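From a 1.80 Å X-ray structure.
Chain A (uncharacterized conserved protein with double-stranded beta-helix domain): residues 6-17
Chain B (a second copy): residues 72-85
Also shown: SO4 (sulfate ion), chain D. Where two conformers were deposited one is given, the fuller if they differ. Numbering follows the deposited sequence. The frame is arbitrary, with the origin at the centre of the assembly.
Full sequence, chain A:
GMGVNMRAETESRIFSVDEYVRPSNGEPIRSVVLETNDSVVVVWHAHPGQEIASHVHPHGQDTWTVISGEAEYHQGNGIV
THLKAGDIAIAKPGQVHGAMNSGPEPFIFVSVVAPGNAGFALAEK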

# COMPACT_ATOMS: atom_id res chain seq x y z
N MSE A 6 6.62 -3.78 22.29
CA MSE A 6 7.11 -4.86 21.44
C MSE A 6 6.19 -6.07 21.58
O MSE A 6 5.80 -6.43 22.68
CB MSE A 6 8.53 -5.25 21.84
CG MSE A 6 9.28 -6.00 20.77
SE MSE A 6 11.06 -5.23 20.57
CE MSE A 6 10.58 -3.53 19.70
N ARG A 7 5.84 -6.67 20.44
CA ARG A 7 4.96 -7.84 20.42
C ARG A 7 5.64 -8.99 19.68
O ARG A 7 6.60 -8.78 18.92
CB ARG A 7 3.63 -7.47 19.79
CG ARG A 7 2.97 -6.27 20.48
CD ARG A 7 1.61 -5.91 19.87
NE ARG A 7 0.97 -4.80 20.58
CZ ARG A 7 0.16 -4.91 21.62
NH1 ARG A 7 -0.20 -6.10 22.16
NH2 ARG A 7 -0.31 -3.79 22.15
N ALA A 8 5.17 -10.21 19.94
CA ALA A 8 5.55 -11.38 19.15
C ALA A 8 5.36 -11.09 17.65
O ALA A 8 4.63 -10.16 17.26
CB ALA A 8 4.71 -12.59 19.57
N GLU A 9 6.03 -11.89 16.82
CA GLU A 9 6.08 -11.60 15.38
C GLU A 9 4.67 -11.61 14.74
O GLU A 9 4.39 -10.79 13.86
CB GLU A 9 7.05 -12.54 14.65
CG GLU A 9 7.91 -11.82 13.57
CD GLU A 9 9.32 -12.41 13.42
OE1 GLU A 9 9.64 -13.43 14.10
OE2 GLU A 9 10.12 -11.86 12.63
N THR A 10 3.79 -12.50 15.23
CA THR A 10 2.39 -12.56 14.78
C THR A 10 1.68 -11.21 14.86
O THR A 10 1.10 -10.76 13.87
CB THR A 10 1.55 -13.55 15.61
OG1 THR A 10 1.65 -13.20 17.00
CG2 THR A 10 2.02 -15.00 15.39
N GLU A 11 1.74 -10.60 16.05
CA GLU A 11 1.10 -9.31 16.32
C GLU A 11 2.01 -8.08 16.14
O GLU A 11 1.60 -6.97 16.52
CB GLU A 11 0.45 -9.29 17.73
CG GLU A 11 -0.67 -10.34 17.98
CD GLU A 11 -1.99 -10.06 17.23
OE1 GLU A 11 -2.11 -9.02 16.54
OE2 GLU A 11 -2.91 -10.90 17.32
N SER A 12 3.20 -8.28 15.56
CA SER A 12 4.08 -7.18 15.13
C SER A 12 3.67 -6.71 13.72
O SER A 12 4.13 -7.23 12.70
CB SER A 12 5.53 -7.64 15.13
OG SER A 12 5.91 -8.09 16.42
N ARG A 13 2.78 -5.73 13.67
CA ARG A 13 2.00 -5.52 12.47
C ARG A 13 2.05 -4.14 11.90
O ARG A 13 1.36 -3.91 10.90
CB ARG A 13 0.54 -5.93 12.74
CG ARG A 13 0.40 -7.47 12.89
CD ARG A 13 -0.93 -7.95 13.39
NE ARG A 13 -2.03 -7.35 12.64
CZ ARG A 13 -3.31 -7.56 12.93
NH1 ARG A 13 -3.68 -8.34 13.94
NH2 ARG A 13 -4.24 -6.97 12.18
N ILE A 14 2.82 -3.24 12.52
CA ILE A 14 2.93 -1.86 12.06
C ILE A 14 4.41 -1.67 11.75
O ILE A 14 5.29 -2.03 12.58
CB ILE A 14 2.43 -0.85 13.10
CG1 ILE A 14 0.96 -1.08 13.41
CG2 ILE A 14 2.66 0.60 12.67
CD1 ILE A 14 0.40 -0.14 14.36
N PHE A 15 4.68 -1.11 10.58
CA PHE A 15 6.01 -0.90 10.08
C PHE A 15 6.08 0.55 9.58
O PHE A 15 5.29 0.99 8.75
CB PHE A 15 6.32 -1.84 8.92
CG PHE A 15 6.11 -3.29 9.24
CD1 PHE A 15 4.84 -3.84 9.18
CD2 PHE A 15 7.16 -4.10 9.60
CE1 PHE A 15 4.62 -5.23 9.49
CE2 PHE A 15 6.95 -5.49 9.91
CZ PHE A 15 5.69 -6.03 9.86
N SER A 16 7.04 1.28 10.11
CA SER A 16 7.22 2.66 9.71
C SER A 16 8.09 2.72 8.46
O SER A 16 9.21 2.27 8.43
CB SER A 16 7.80 3.47 10.85
OG SER A 16 6.81 3.59 11.86
N VAL A 17 7.52 3.29 7.40
CA VAL A 17 8.27 3.43 6.14
C VAL A 17 9.66 4.03 6.36
O VAL A 17 10.65 3.52 5.81
CB VAL A 17 7.45 4.24 5.08
CG1 VAL A 17 8.33 4.71 3.92
CG2 VAL A 17 6.34 3.41 4.52
N GLU B 72 -6.02 4.93 15.65
CA GLU B 72 -5.80 3.70 16.39
C GLU B 72 -6.09 2.50 15.48
O GLU B 72 -7.14 2.41 14.87
CB GLU B 72 -6.68 3.72 17.64
CG GLU B 72 -6.18 4.78 18.64
CD GLU B 72 -7.20 5.25 19.67
OE1 GLU B 72 -8.30 4.64 19.80
OE2 GLU B 72 -6.87 6.25 20.38
N TYR B 73 -5.11 1.62 15.33
CA TYR B 73 -5.27 0.36 14.59
C TYR B 73 -5.76 -0.70 15.57
O TYR B 73 -5.17 -0.91 16.64
CB TYR B 73 -3.93 -0.05 14.02
CG TYR B 73 -3.90 -1.24 13.10
CD1 TYR B 73 -4.72 -1.31 11.96
CD2 TYR B 73 -3.01 -2.28 13.32
CE1 TYR B 73 -4.65 -2.41 11.09
CE2 TYR B 73 -2.95 -3.39 12.47
CZ TYR B 73 -3.77 -3.44 11.34
OH TYR B 73 -3.72 -4.52 10.50
N HIS B 74 -6.87 -1.34 15.23
CA HIS B 74 -7.48 -2.39 16.03
C HIS B 74 -7.01 -3.74 15.50
O HIS B 74 -7.21 -4.07 14.33
CB HIS B 74 -9.00 -2.28 15.94
CG HIS B 74 -9.53 -1.00 16.50
ND1 HIS B 74 -10.76 -0.49 16.14
CD2 HIS B 74 -8.99 -0.13 17.38
CE1 HIS B 74 -10.97 0.62 16.83
NE2 HIS B 74 -9.91 0.87 17.58
N GLN B 75 -6.33 -4.48 16.37
CA GLN B 75 -5.75 -5.76 15.99
C GLN B 75 -6.55 -6.97 16.48
O GLN B 75 -6.10 -8.09 16.33
CB GLN B 75 -4.29 -5.85 16.45
CG GLN B 75 -3.38 -4.77 15.88
CD GLN B 75 -1.89 -4.99 16.18
OE1 GLN B 75 -1.46 -6.07 16.59
NE2 GLN B 75 -1.13 -3.97 15.97
N GLY B 76 -7.73 -6.73 17.06
CA GLY B 76 -8.53 -7.77 17.65
C GLY B 76 -8.12 -7.96 19.10
O GLY B 76 -7.04 -7.51 19.49
N ASN B 77 -8.96 -8.65 19.87
CA ASN B 77 -8.64 -8.97 21.27
C ASN B 77 -8.30 -7.73 22.12
O ASN B 77 -7.51 -7.79 23.06
CB ASN B 77 -7.49 -9.98 21.28
CG ASN B 77 -7.87 -11.31 20.65
OD1 ASN B 77 -7.39 -11.67 19.56
ND2 ASN B 77 -8.77 -12.00 21.27
N GLY B 78 -8.90 -6.60 21.76
CA GLY B 78 -8.71 -5.35 22.49
C GLY B 78 -7.37 -4.70 22.25
O GLY B 78 -7.01 -3.74 22.95
N ILE B 79 -6.59 -5.22 21.32
CA ILE B 79 -5.27 -4.69 21.05
C ILE B 79 -5.41 -3.45 20.21
O ILE B 79 -6.04 -3.46 19.13
CB ILE B 79 -4.38 -5.71 20.31
CG1 ILE B 79 -4.16 -6.96 21.17
CG2 ILE B 79 -3.08 -5.05 19.84
CD1 ILE B 79 -3.57 -8.09 20.39
N VAL B 80 -4.80 -2.37 20.70
CA VAL B 80 -4.86 -1.08 20.02
C VAL B 80 -3.44 -0.55 19.87
O VAL B 80 -2.72 -0.36 20.85
CB VAL B 80 -5.70 -0.06 20.79
CG1 VAL B 80 -5.67 1.31 20.03
CG2 VAL B 80 -7.12 -0.56 21.01
N THR B 81 -3.04 -0.27 18.64
CA THR B 81 -1.72 0.30 18.35
C THR B 81 -1.98 1.57 17.56
O THR B 81 -3.03 1.75 16.99
CB THR B 81 -0.90 -0.68 17.53
OG1 THR B 81 -1.72 -1.20 16.46
CG2 THR B 81 -0.51 -1.83 18.34
N HIS B 82 -1.02 2.46 17.54
CA HIS B 82 -1.19 3.77 16.90
C HIS B 82 -0.52 3.77 15.54
O HIS B 82 0.60 3.27 15.39
CB HIS B 82 -0.63 4.89 17.79
CG HIS B 82 -1.13 6.26 17.41
ND1 HIS B 82 -2.33 6.76 17.85
CD2 HIS B 82 -0.59 7.21 16.61
CE1 HIS B 82 -2.51 7.97 17.34
NE2 HIS B 82 -1.47 8.26 16.58
N LEU B 83 -1.23 4.31 14.55
CA LEU B 83 -0.75 4.51 13.19
C LEU B 83 -0.70 5.97 12.85
O LEU B 83 -1.57 6.73 13.24
CB LEU B 83 -1.73 3.92 12.19
CG LEU B 83 -1.78 2.42 12.00
CD1 LEU B 83 -2.99 2.11 11.13
CD2 LEU B 83 -0.50 1.91 11.37
N LYS B 84 0.32 6.36 12.10
CA LYS B 84 0.34 7.67 11.47
C LYS B 84 0.79 7.59 10.01
O LYS B 84 1.21 6.55 9.52
CB LYS B 84 1.24 8.65 12.23
CG LYS B 84 2.58 8.13 12.50
CD LYS B 84 3.48 9.17 13.12
CE LYS B 84 4.76 8.50 13.65
NZ LYS B 84 5.33 7.49 12.68
N ALA B 85 0.64 8.71 9.32
CA ALA B 85 1.08 8.84 7.95
C ALA B 85 2.47 8.24 7.83
O ALA B 85 3.37 8.55 8.63
CB ALA B 85 1.10 10.29 7.54
S SO4 D . 1.94 1.32 20.03
O1 SO4 D . 1.79 1.08 18.58
O2 SO4 D . 2.00 0.05 20.74
O3 SO4 D . 3.20 2.03 20.26
O4 SO4 D . 0.80 2.13 20.49
O HOH W 1 -0.20 -0.82 21.74
O HOH W 2 -5.71 -10.22 17.60

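The polar centre of the contact is the guanidinium of Arg A13, whose side chain points toward chain B and is buried in the assembly. Its NH2 donates a hydrogen bond to the phenol of Tyr B73 (NH2 to OH, 3.0 Å, with an N-H...O angle of 153°); the hydroxyl oxygen lies at the edge of the guanidinium, near its plane, where the N-H bonds point. NH1 is shared between the chains. Within chain A it forms a salt bridge with Glu A11 (Arg A13 NH1 to Glu A11 OE1, 3.1 Å), and across the contact it makes a weak hydrogen bond to the backbone of Gln B75 (Arg A13 NH1 to Gln B75 O, 3.4 Å). The salt bridge ties the two chain A side chains together as they reach chain B, and the Gln B75 side chain covers one face of the guanidinium, with CB 3.6 Å from Arg A13 NH1.

Water 2 adds a further link, lying 2.9 Å from Glu A11 OE2 and 2.5 Å from Gln B75 O. The Gln B75 side chain reaches in beside Glu A11, but the orientation of its terminal amide is uncertain, so its polar partners there remain open.

At the outer side of the contact, Arg A7 extends toward the hairpin of chain B. Its polar link to the hairpin runs through water 1, which accepts from Arg A7 NH2 (3.0 Å) and donates to Val B80 O (2.7 Å) and to sulfate O2 (2.6 Å). The sulfate, probably from the crystallisation liquor, is also held by weak hydrogen bonds from the backbone of His B82, the shorter running from His B82 N to sulfate O1 (3.3 Å). Ile B79 packs over one face of the Arg A7 guanidinium, its CG2 3.7 Å from Arg A7 CZ.

Ile A14 is the main apolar element, with 98 Å² covered by the other stretch, the largest area of any residue here. Its CG2 meets Leu B83 CD2 at 3.7 Å and its CG1 approaches Tyr B73 CD2 at 4.1 Å, while CD1 rests 3.2 Å from Thr B81 OG1 and 3.6 Å from His B82 O. The partners of Ile A14 lie on a paired surface: Tyr B73 and Thr B81 exchange backbone hydrogen bonds (Tyr B73 N to Thr B81 O, 2.7 Å; Thr B81 N to Tyr B73 O, 3.0 Å). Altogether the two stretches bury 570 Å².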